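Local coordinates for structural protein VP1 (Trichodysplasia spinulosa-associated polyomavirus, PDB 4U60), which builds the pentameric units of the viral coat and binds sialylated glycans such as the GM1 oligosaccharide, at residues L27-M33 against V244-I249; Y43-V49 against D259-G264; I65-T70 against D183-E189. All coordinates share one frame; numbering follows the deposited sequence. Where two conformers were deposited one is given.

Interaction 1: residues L27-M33 against V244-I249; sequences LYLNTRM and VSCCDI
L29 of one strand reaches across to V244 and C246 of another, strand B (12-29) of one jelly-roll sheet facing strand H (241-254) of the other across the sandwich, and the contact illustrates how strands with no hydrogen bond between them can still be held by interlocking side chains. Strands 27-29 and 244-249 run in roughly the same direction, inclined at 42°, with axes 8.6 Å apart at closest approach. No backbone bond spans that gap, and the filling is largely apolar. L29 does most of the work at this end. Its CD1 branch lies 3.8 Å from C246 SG and makes a looser contact, 4.2 Å, with V244 CG1, while L27 CD2 meets V244 CG2 further back. The sulfur of C246 sits between its own backbone N and carbonyl carbon (chi1 64°), which lifts it toward both CB and CD1 of L29. F133 of strand 129-136 packs against this cysteine as well.

Sulfur contacts dominate the other end. The M33 chain, bent at chi2 and chi3, folds back so that SD comes to 3.7 Å from I249 CG1 and CE touches the same carbon. The methyl also reaches C247 SG, at 4.0 Å. Two thioether atoms thus share one isoleucine branch, and P66 packs on the same methionine.

The polar link is indirect. The D248 carboxylate is engaged by H131 and R267; its backbone N takes part here instead. A water bridges the two segments, 2.7 Å from T31 OG1 and 2.8 Å from D248 N, whose hydrogen it accepts.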
loop_
_atom_site.group_PDB
_atom_site.type_symbol
_atom_site.label_atom_id
_atom_site.label_comp_id
_atom_site.label_asym_id
_atom_site.label_seq_id
_atom_site.Cartn_x
_atom_site.Cartn_y
_atom_site.Cartn_z
ATOM N N LEU C 27 -19.183 -8.662 -23.090
ATOM C CA LEU C 27 -19.687 -9.879 -22.465
ATOM C C LEU C 27 -19.444 -9.840 -20.984
ATOM O O LEU C 27 -18.701 -8.999 -20.489
ATOM C CB LEU C 27 -19.013 -11.118 -23.045
ATOM C CG LEU C 27 -17.563 -11.332 -22.619
ATOM C CD1 LEU C 27 -17.184 -12.802 -22.521
ATOM C CD2 LEU C 27 -16.637 -10.626 -23.607
ATOM N N TYR C 28 -20.088 -10.752 -20.273
ATOM C CA TYR C 28 -19.746 -11.011 -18.878
ATOM C C TYR C 28 -19.574 -12.510 -18.707
ATOM O O TYR C 28 -20.109 -13.318 -19.501
ATOM C CB TYR C 28 -20.819 -10.453 -17.909
ATOM C CG TYR C 28 -22.177 -11.110 -18.086
ATOM C CD1 TYR C 28 -22.505 -12.279 -17.400
ATOM C CD2 TYR C 28 -23.099 -10.603 -18.980
ATOM C CE1 TYR C 28 -23.735 -12.905 -17.593
ATOM C CE2 TYR C 28 -24.328 -11.222 -19.188
ATOM C CZ TYR C 28 -24.637 -12.384 -18.492
ATOM O OH TYR C 28 -25.863 -12.987 -18.713
ATOM N N LEU C 29 -18.807 -12.881 -17.690
ATOM C CA LEU C 29 -18.677 -14.265 -17.279
ATOM C C LEU C 29 -19.070 -14.399 -15.817
ATOM O O LEU C 29 -18.535 -13.705 -14.956
ATOM C CB LEU C 29 -17.242 -14.758 -17.473
ATOM C CG LEU C 29 -16.784 -14.847 -18.935
ATOM C CD1 LEU C 29 -15.297 -15.153 -18.978
ATOM C CD2 LEU C 29 -17.577 -15.887 -19.718
ATOM N N ASN C 30 -20.013 -15.302 -15.556
ATOM C CA ASN C 30 -20.351 -15.635 -14.192
ATOM C C ASN C 30 -19.306 -16.542 -13.564
ATOM O O ASN C 30 -18.601 -17.298 -14.236
ATOM C CB ASN C 30 -21.750 -16.241 -14.089
ATOM C CG ASN C 30 -22.826 -15.179 -13.975
ATOM O OD1 ASN C 30 -22.761 -14.310 -13.104
ATOM N ND2 ASN C 30 -23.792 -15.217 -14.862
ATOM N N THR C 31 -19.224 -16.433 -12.243
ATOM C CA THR C 31 -18.206 -17.112 -11.468
ATOM C C THR C 31 -18.457 -18.622 -11.409
ATOM O O THR C 31 -19.628 -19.088 -11.514
ATOM C CB THR C 31 -18.135 -16.517 -10.050
ATOM O OG1 THR C 31 -16.897 -16.863 -9.438
ATOM C CG2 THR C 31 -19.265 -16.997 -9.176
ATOM N N ARG C 32 -17.367 -19.383 -11.277
ATOM C CA ARG C 32 -17.418 -20.842 -11.205
ATOM C C ARG C 32 -16.718 -21.322 -9.932
ATOM O O ARG C 32 -15.615 -21.866 -9.941
ATOM C CB ARG C 32 -16.824 -21.471 -12.461
ATOM C CG ARG C 32 -17.496 -20.999 -13.753
ATOM C CD ARG C 32 -18.927 -21.466 -13.817
ATOM N NE ARG C 32 -19.681 -21.010 -14.983
ATOM C CZ ARG C 32 -20.803 -20.305 -14.934
ATOM N NH1 ARG C 32 -21.314 -19.876 -13.781
ATOM N NH2 ARG C 32 -21.444 -20.025 -16.075
ATOM N N MET C 33 -17.401 -21.119 -8.817
ATOM C CA MET C 33 -16.846 -21.470 -7.528
ATOM C C MET C 33 -17.073 -22.899 -7.082
ATOM O O MET C 33 -16.423 -23.353 -6.153
ATOM C CB MET C 33 -17.419 -20.522 -6.478
ATOM C CG MET C 33 -16.966 -19.064 -6.615
ATOM S SD MET C 33 -15.189 -18.805 -6.392
ATOM C CE MET C 33 -14.608 -18.753 -8.083
ATOM N N VAL C 244 -11.728 -15.292 -23.841
ATOM C CA VAL C 244 -11.758 -14.499 -22.617
ATOM C C VAL C 244 -11.865 -15.453 -21.447
ATOM O O VAL C 244 -12.699 -16.367 -21.463
ATOM C CB VAL C 244 -12.957 -13.531 -22.628
ATOM C CG1 VAL C 244 -12.966 -12.682 -21.381
ATOM C CG2 VAL C 244 -12.914 -12.665 -23.884
ATOM N N SER C 245 -11.038 -15.221 -20.422
ATOM C CA SER C 245 -10.996 -16.124 -19.281
ATOM C C SER C 245 -10.812 -15.333 -18.010
ATOM O O SER C 245 -10.201 -14.268 -18.046
ATOM C CB SER C 245 -9.835 -17.116 -19.418
ATOM O OG SER C 245 -9.852 -17.768 -20.694
ATOM N N CYS C 246 -11.273 -15.873 -16.891
ATOM C CA CYS C 246 -11.111 -15.155 -15.626
ATOM C C CYS C 246 -11.409 -16.006 -14.412
ATOM O O CYS C 246 -11.918 -17.126 -14.533
ATOM C CB CYS C 246 -11.971 -13.886 -15.603
ATOM S SG CYS C 246 -13.754 -14.166 -15.684
ATOM N N CYS C 247 -11.062 -15.463 -13.240
ATOM C CA CYS C 247 -11.489 -16.020 -11.974
ATOM C C CYS C 247 -11.429 -14.885 -10.965
ATOM O O CYS C 247 -10.443 -14.160 -10.914
ATOM C CB CYS C 247 -10.610 -17.184 -11.539
ATOM S SG CYS C 247 -11.200 -18.022 -10.050
ATOM N N ASP C 248 -12.486 -14.724 -10.183
ATOM C CA ASP C 248 -12.549 -13.666 -9.168
ATOM C C ASP C 248 -13.118 -14.166 -7.847
ATOM O O ASP C 248 -14.316 -14.087 -7.592
ATOM C CB ASP C 248 -13.356 -12.476 -9.703
ATOM C CG ASP C 248 -12.649 -11.765 -10.829
ATOM O OD1 ASP C 248 -11.704 -10.979 -10.513
ATOM O OD2 ASP C 248 -12.978 -12.023 -12.012
ATOM N N ILE C 249 -12.231 -14.662 -6.995
ATOM C CA ILE C 249 -12.601 -15.113 -5.656
ATOM C C ILE C 249 -12.456 -13.923 -4.714
ATOM O O ILE C 249 -11.408 -13.266 -4.707
ATOM C CB ILE C 249 -11.638 -16.213 -5.195
ATOM C CG1 ILE C 249 -11.812 -17.443 -6.099
ATOM C CG2 ILE C 249 -11.824 -16.528 -3.722
ATOM C CD1 ILE C 249 -10.725 -18.485 -5.969
HETATM O O HOH W 1 -14.775 -16.140 -11.002
#

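Interaction 2: residues Y43-V49 against D259-G264; sequences YGYSEKV and DMQYRG
D259 opens the segment by meeting the extended chain of K48, whose CE lies 3.4 Å from D259 OD2; K48 NZ, 4.0 Å from D259 OD2, is beyond a salt bridge, and any attraction is probably weak. At M260 the backbone takes over: its carbonyl O receives V49 N at 2.8 Å in a nearly straight bond, and a water joins M260 N to V49 O. The extended side chain of Q261 brings NE2 to S46 O, 2.9 Å away and close to the amide plane, while OE1 bonds to a glycerol, probably from the crystallisation liquor.

Y262 and S46 are paired twice. S46 N donates to Y262 O, and S46 OG, set between its backbone N and carbonyl carbon by a chi1 of 73°, accepts from Y262 N at 2.9 Å while donating to E47 O. The same hydroxyl lies at the edge of the Y262 ring, in its plane.

R263 makes several contacts at once. Its CD stands over one face of the Y45 ring, 3.7 Å from the centroid, and the guanidinium continues across it with planes only 4° apart, an off-centre cation-pi stack. NH1 also reaches G44 O at 3.1 Å, and Q170 O of a neighbouring subunit. G264 N approaches G44 O from the opposite face of the carbonyl plane, so two donors grip one oxygen. Bridged at Y45 and R263, the segments show an irregular loop pinned along a jelly-roll strand; this is the BC loop of VP1, whose next residues, from T50 onward, line a glycan pocket.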
loop_
_atom_site.group_PDB
_atom_site.type_symbol
_atom_site.label_atom_id
_atom_site.label_comp_id
_atom_site.label_asym_id
_atom_site.label_seq_id
_atom_site.Cartn_x
_atom_site.Cartn_y
_atom_site.Cartn_z
ATOM N N TYR C 43 -25.565 -20.885 -5.705
ATOM C CA TYR C 43 -24.940 -20.426 -6.944
ATOM C C TYR C 43 -24.009 -19.259 -6.653
ATOM O O TYR C 43 -24.337 -18.355 -5.884
ATOM C CB TYR C 43 -25.989 -19.972 -7.931
ATOM C CG TYR C 43 -25.465 -19.456 -9.248
ATOM C CD1 TYR C 43 -24.681 -20.257 -10.063
ATOM C CD2 TYR C 43 -25.818 -18.192 -9.719
ATOM C CE1 TYR C 43 -24.252 -19.810 -11.303
ATOM C CE2 TYR C 43 -25.383 -17.747 -10.955
ATOM C CZ TYR C 43 -24.615 -18.567 -11.742
ATOM O OH TYR C 43 -24.171 -18.175 -12.992
ATOM N N GLY C 44 -22.859 -19.276 -7.290
ATOM C CA GLY C 44 -21.835 -18.262 -7.049
ATOM C C GLY C 44 -20.972 -18.495 -5.837
ATOM O O GLY C 44 -20.182 -17.619 -5.482
ATOM N N TYR C 45 -21.150 -19.642 -5.197
ATOM C CA TYR C 45 -20.359 -20.072 -4.057
ATOM C C TYR C 45 -19.886 -21.490 -4.328
ATOM O O TYR C 45 -20.494 -22.212 -5.129
ATOM C CB TYR C 45 -21.158 -20.107 -2.763
ATOM C CG TYR C 45 -21.681 -18.778 -2.214
ATOM C CD1 TYR C 45 -22.845 -18.199 -2.704
ATOM C CD2 TYR C 45 -21.040 -18.149 -1.153
ATOM C CE1 TYR C 45 -23.345 -17.007 -2.180
ATOM C CE2 TYR C 45 -21.516 -16.964 -0.623
ATOM C CZ TYR C 45 -22.657 -16.381 -1.135
ATOM O OH TYR C 45 -23.168 -15.230 -0.593
ATOM N N SER C 46 -18.839 -21.923 -3.633
ATOM C CA SER C 46 -18.516 -23.346 -3.615
ATOM C C SER C 46 -19.445 -24.078 -2.647
ATOM O O SER C 46 -20.181 -23.473 -1.839
ATOM C CB SER C 46 -17.073 -23.558 -3.181
ATOM O OG SER C 46 -16.921 -23.308 -1.801
ATOM N N GLU C 47 -19.428 -25.406 -2.738
ATOM C CA GLU C 47 -19.923 -26.239 -1.672
ATOM C C GLU C 47 -19.008 -26.048 -0.463
ATOM O O GLU C 47 -17.885 -25.497 -0.592
ATOM C CB GLU C 47 -19.933 -27.706 -2.096
ATOM C CG GLU C 47 -20.841 -27.986 -3.284
ATOM C CD GLU C 47 -22.303 -27.715 -3.009
ATOM O OE1 GLU C 47 -22.780 -27.960 -1.877
ATOM O OE2 GLU C 47 -23.021 -27.342 -3.955
ATOM N N LYS C 48 -19.462 -26.512 0.696
ATOM C CA LYS C 48 -18.647 -26.417 1.919
ATOM C C LYS C 48 -17.254 -27.003 1.731
ATOM O O LYS C 48 -17.091 -28.127 1.233
ATOM C CB LYS C 48 -19.341 -27.103 3.095
ATOM C CG LYS C 48 -20.560 -26.346 3.583
ATOM C CD LYS C 48 -21.354 -27.116 4.613
ATOM C CE LYS C 48 -22.720 -26.472 4.824
ATOM N NZ LYS C 48 -23.558 -27.257 5.737
ATOM N N VAL C 49 -16.246 -26.257 2.167
ATOM C CA VAL C 49 -14.880 -26.735 2.154
ATOM C C VAL C 49 -14.687 -27.861 3.169
ATOM O O VAL C 49 -15.208 -27.810 4.289
ATOM C CB VAL C 49 -13.913 -25.555 2.441
ATOM C CG1 VAL C 49 -12.495 -26.042 2.638
ATOM C CG2 VAL C 49 -13.978 -24.541 1.305
ATOM N N ASP C 259 -18.487 -23.679 9.152
ATOM C CA ASP C 259 -18.370 -24.179 7.773
ATOM C C ASP C 259 -18.198 -23.029 6.778
ATOM O O ASP C 259 -18.866 -21.997 6.898
ATOM C CB ASP C 259 -19.607 -25.001 7.399
ATOM C CG ASP C 259 -20.902 -24.297 7.741
ATOM O OD1 ASP C 259 -21.229 -24.160 8.950
ATOM O OD2 ASP C 259 -21.607 -23.870 6.794
ATOM N N MET C 260 -17.301 -23.196 5.813
ATOM C CA MET C 260 -16.936 -22.097 4.920
ATOM C C MET C 260 -17.102 -22.470 3.458
ATOM O O MET C 260 -16.879 -23.630 3.059
ATOM C CB MET C 260 -15.508 -21.628 5.207
ATOM C CG MET C 260 -15.385 -20.963 6.573
ATOM S SD MET C 260 -13.717 -20.657 7.204
ATOM C CE MET C 260 -13.175 -19.389 6.066
ATOM N N GLN C 261 -17.455 -21.472 2.655
ATOM C CA GLN C 261 -17.643 -21.610 1.208
ATOM C C GLN C 261 -16.939 -20.470 0.489
ATOM O O GLN C 261 -17.059 -19.312 0.903
ATOM C CB GLN C 261 -19.125 -21.504 0.873
ATOM C CG GLN C 261 -19.990 -22.624 1.402
ATOM C CD GLN C 261 -21.445 -22.254 1.283
ATOM O OE1 GLN C 261 -22.012 -21.614 2.183
ATOM N NE2 GLN C 261 -22.062 -22.619 0.163
ATOM N N TYR C 262 -16.245 -20.769 -0.604
ATOM C CA TYR C 262 -15.741 -19.727 -1.478
ATOM C C TYR C 262 -16.881 -18.890 -2.022
ATOM O O TYR C 262 -17.948 -19.410 -2.298
ATOM C CB TYR C 262 -15.043 -20.306 -2.699
ATOM C CG TYR C 262 -13.687 -20.890 -2.509
ATOM C CD1 TYR C 262 -12.567 -20.092 -2.567
ATOM C CD2 TYR C 262 -13.516 -22.247 -2.273
ATOM C CE1 TYR C 262 -11.292 -20.623 -2.443
ATOM C CE2 TYR C 262 -12.252 -22.786 -2.114
ATOM C CZ TYR C 262 -11.138 -21.979 -2.213
ATOM O OH TYR C 262 -9.863 -22.471 -2.100
ATOM N N ARG C 263 -16.637 -17.597 -2.170
ATOM C CA ARG C 263 -17.539 -16.677 -2.859
ATOM C C ARG C 263 -16.816 -16.006 -4.022
ATOM O O ARG C 263 -15.699 -15.500 -3.840
ATOM C CB ARG C 263 -18.031 -15.606 -1.902
ATOM C CG ARG C 263 -18.876 -14.500 -2.516
ATOM C CD ARG C 263 -20.054 -15.042 -3.326
ATOM N NE ARG C 263 -21.076 -14.037 -3.569
ATOM C CZ ARG C 263 -22.036 -14.143 -4.482
ATOM N NH1 ARG C 263 -22.070 -15.191 -5.283
ATOM N NH2 ARG C 263 -22.922 -13.172 -4.639
ATOM N N GLY C 264 -17.465 -16.016 -5.197
ATOM C CA GLY C 264 -16.937 -15.422 -6.404
ATOM C C GLY C 264 -17.874 -14.382 -6.956
ATOM O O GLY C 264 -19.064 -14.391 -6.627
HETATM O O HOH W 2 -21.622 -13.036 -0.544
HETATM O O HOH W 3 -15.462 -25.477 5.909
#

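Interaction 3: residues I65-T70 against D183-E189; sequences IPTYST and DGAFPVE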
loop_
_atom_site.group_PDB
_atom_site.type_symbol
_atom_site.label_atom_id
_atom_site.label_comp_id
_atom_site.label_asym_id
_atom_site.label_seq_id
_atom_site.Cartn_x
_atom_site.Cartn_y
_atom_site.Cartn_z
ATOM N N ILE C 65 -14.378 -26.885 -5.193
ATOM C CA ILE C 65 -13.200 -26.228 -5.703
ATOM C C ILE C 65 -13.505 -25.294 -6.892
ATOM O O ILE C 65 -14.214 -25.648 -7.826
ATOM C CB ILE C 65 -12.016 -27.152 -5.971
ATOM C CG1 ILE C 65 -12.367 -28.008 -7.130
ATOM C CG2 ILE C 65 -11.523 -27.935 -4.728
ATOM C CD1 ILE C 65 -11.804 -27.405 -8.378
ATOM N N PRO C 66 -12.979 -24.078 -6.815
ATOM C CA PRO C 66 -13.148 -23.106 -7.887
ATOM C C PRO C 66 -12.446 -23.486 -9.191
ATOM O O PRO C 66 -11.368 -24.093 -9.163
ATOM C CB PRO C 66 -12.536 -21.841 -7.295
ATOM C CG PRO C 66 -12.735 -21.994 -5.825
ATOM C CD PRO C 66 -12.583 -23.450 -5.549
ATOM N N THR C 67 -13.056 -23.099 -10.315
ATOM C CA THR C 67 -12.505 -23.352 -11.635
ATOM C C THR C 67 -12.475 -22.047 -12.424
ATOM O O THR C 67 -13.080 -21.042 -12.017
ATOM C CB THR C 67 -13.319 -24.403 -12.407
ATOM O OG1 THR C 67 -14.704 -24.053 -12.380
ATOM C CG2 THR C 67 -13.137 -25.776 -11.790
ATOM N N TYR C 68 -11.735 -22.038 -13.516
ATOM C CA TYR C 68 -11.718 -20.872 -14.411
ATOM C C TYR C 68 -13.026 -20.710 -15.165
ATOM O O TYR C 68 -13.654 -21.693 -15.615
ATOM C CB TYR C 68 -10.561 -20.938 -15.398
ATOM C CG TYR C 68 -9.198 -20.835 -14.746
ATOM C CD1 TYR C 68 -8.731 -19.608 -14.305
ATOM C CD2 TYR C 68 -8.408 -21.952 -14.531
ATOM C CE1 TYR C 68 -7.483 -19.486 -13.717
ATOM C CE2 TYR C 68 -7.170 -21.854 -13.928
ATOM C CZ TYR C 68 -6.718 -20.609 -13.501
ATOM O OH TYR C 68 -5.487 -20.485 -12.892
ATOM N N SER C 69 -13.461 -19.456 -15.296
ATOM C CA SER C 69 -14.483 -19.109 -16.254
ATOM C C SER C 69 -13.824 -18.867 -17.602
ATOM O O SER C 69 -12.735 -18.311 -17.673
ATOM C CB SER C 69 -15.192 -17.836 -15.823
ATOM O OG SER C 69 -15.799 -18.009 -14.546
ATOM N N THR C 70 -14.498 -19.229 -18.683
ATOM C CA THR C 70 -13.964 -18.970 -20.007
ATOM C C THR C 70 -15.062 -19.023 -21.073
ATOM O O THR C 70 -16.093 -19.686 -20.919
ATOM C CB THR C 70 -12.822 -19.951 -20.363
ATOM O OG1 THR C 70 -12.078 -19.461 -21.490
ATOM C CG2 THR C 70 -13.348 -21.344 -20.672
ATOM N N ASP C 183 -15.414 -24.061 -19.811
ATOM C CA ASP C 183 -15.842 -23.264 -18.687
ATOM C C ASP C 183 -16.181 -24.137 -17.492
ATOM O O ASP C 183 -16.792 -25.184 -17.651
ATOM C CB ASP C 183 -17.085 -22.470 -19.074
ATOM C CG ASP C 183 -17.590 -21.607 -17.947
ATOM O OD1 ASP C 183 -16.889 -20.630 -17.618
ATOM O OD2 ASP C 183 -18.706 -21.889 -17.433
ATOM N N GLY C 184 -15.798 -23.683 -16.295
ATOM C CA GLY C 184 -16.210 -24.362 -15.079
ATOM C C GLY C 184 -15.679 -25.774 -14.883
ATOM O O GLY C 184 -16.322 -26.600 -14.230
ATOM N N ALA C 185 -14.480 -26.047 -15.385
ATOM C CA ALA C 185 -13.944 -27.418 -15.394
ATOM C C ALA C 185 -12.455 -27.573 -15.033
ATOM O O ALA C 185 -12.038 -28.641 -14.591
ATOM C CB ALA C 185 -14.172 -28.026 -16.757
ATOM N N PHE C 186 -11.659 -26.534 -15.235
ATOM C CA PHE C 186 -10.228 -26.565 -14.936
ATOM C C PHE C 186 -9.964 -25.925 -13.571
ATOM O O PHE C 186 -10.151 -24.708 -13.413
ATOM C CB PHE C 186 -9.468 -25.786 -16.023
ATOM C CG PHE C 186 -9.374 -26.495 -17.341
ATOM C CD1 PHE C 186 -10.437 -26.498 -18.235
ATOM C CD2 PHE C 186 -8.213 -27.177 -17.691
ATOM C CE1 PHE C 186 -10.328 -27.158 -19.461
ATOM C CE2 PHE C 186 -8.110 -27.822 -18.909
ATOM C CZ PHE C 186 -9.169 -27.827 -19.789
ATOM N N PRO C 187 -9.566 -26.741 -12.569
ATOM C CA PRO C 187 -9.390 -26.144 -11.233
ATOM C C PRO C 187 -8.271 -25.134 -11.176
ATOM O O PRO C 187 -7.172 -25.347 -11.708
ATOM C CB PRO C 187 -9.053 -27.346 -10.352
ATOM C CG PRO C 187 -9.693 -28.507 -11.044
ATOM C CD PRO C 187 -9.476 -28.208 -12.513
ATOM N N VAL C 188 -8.531 -24.033 -10.486
ATOM C CA VAL C 188 -7.466 -23.021 -10.386
ATOM C C VAL C 188 -6.350 -23.498 -9.474
ATOM O O VAL C 188 -5.189 -23.111 -9.686
ATOM C CB VAL C 188 -7.930 -21.592 -10.028
ATOM C CG1 VAL C 188 -9.028 -21.136 -10.985
ATOM C CG2 VAL C 188 -8.326 -21.461 -8.548
ATOM N N GLU C 189 -6.649 -24.397 -8.535
ATOM C CA GLU C 189 -5.623 -24.878 -7.610
ATOM C C GLU C 189 -4.512 -25.666 -8.289
ATOM O O GLU C 189 -3.458 -25.833 -7.703
ATOM C CB GLU C 189 -6.226 -25.764 -6.515
ATOM C CG GLU C 189 -6.736 -27.109 -6.977
ATOM C CD GLU C 189 -7.231 -27.964 -5.833
ATOM O OE1 GLU C 189 -7.922 -27.425 -4.957
ATOM O OE2 GLU C 189 -6.930 -29.168 -5.800
HETATM O O HOH W 4 -9.339 -24.864 -7.508
HETATM O O HOH W 5 -12.551 -24.012 -16.470
#
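With chi1 at -180°, D183 swings its carboxylate away from its own backbone N and presents OD1 to T70 N; in Y68 the ring is instead anti to the carbonyl carbon (chi1 -66°), which brings its face to V188 CG1. T70 N bonds to D183 OD1 at 3.0 Å, through the anti lone pair, while D183 OD2 is engaged by R32. V188 CG1, in one of two deposited conformers, stands almost over the ring centre of Y68, a CH-pi contact whose exact fit is therefore less certain.

Both backbone polar atoms of Y68 are taken: its N donates to F186 O at 3.1 Å and its O receives G184 N at 3.0 Å, with a water linking the same oxygen to F186 N. In one of the deposited conformers, P66 O accepts V188 N. I65 CD1 lies 3.4 Å from P187 CB, closer than usual and so doubtful in detail.

A single beta bridge at T67 and P187 fastens the lead-in to strand C (69-74) of the jelly-roll to the long EF loop, between strands 177-179 and 191-193. Y68 OH bonds to W191 O on the latter strand, and C247 of the neighbouring strand 241-254 touches both Y68 and V188.

In the fold
The three contacts illustrate how a jelly-roll couples its core to its loops. Interactions 1 and 3 have centres about 9 Å apart and are joined by a salt bridge from R32 NE to D183 OD2, 2.8 Å, and probably by a hydrogen bond from T67 N to R32 O. Interaction 2 lies about 15 Å from interaction 1 and about 14 Å from interaction 3, between centres; M33 packs against S46 and G264, and Y262 against P66. Sialic acid lies near but not in contact, about 7 Å from the V49 side chain and about 8 Å from that of I65. E189, its OE2 held by Y153 OH, bonds through OE1 to glycan-pocket residue H109 of a neighbouring subunit, probably coupling interaction 3 to the glycan-binding surface.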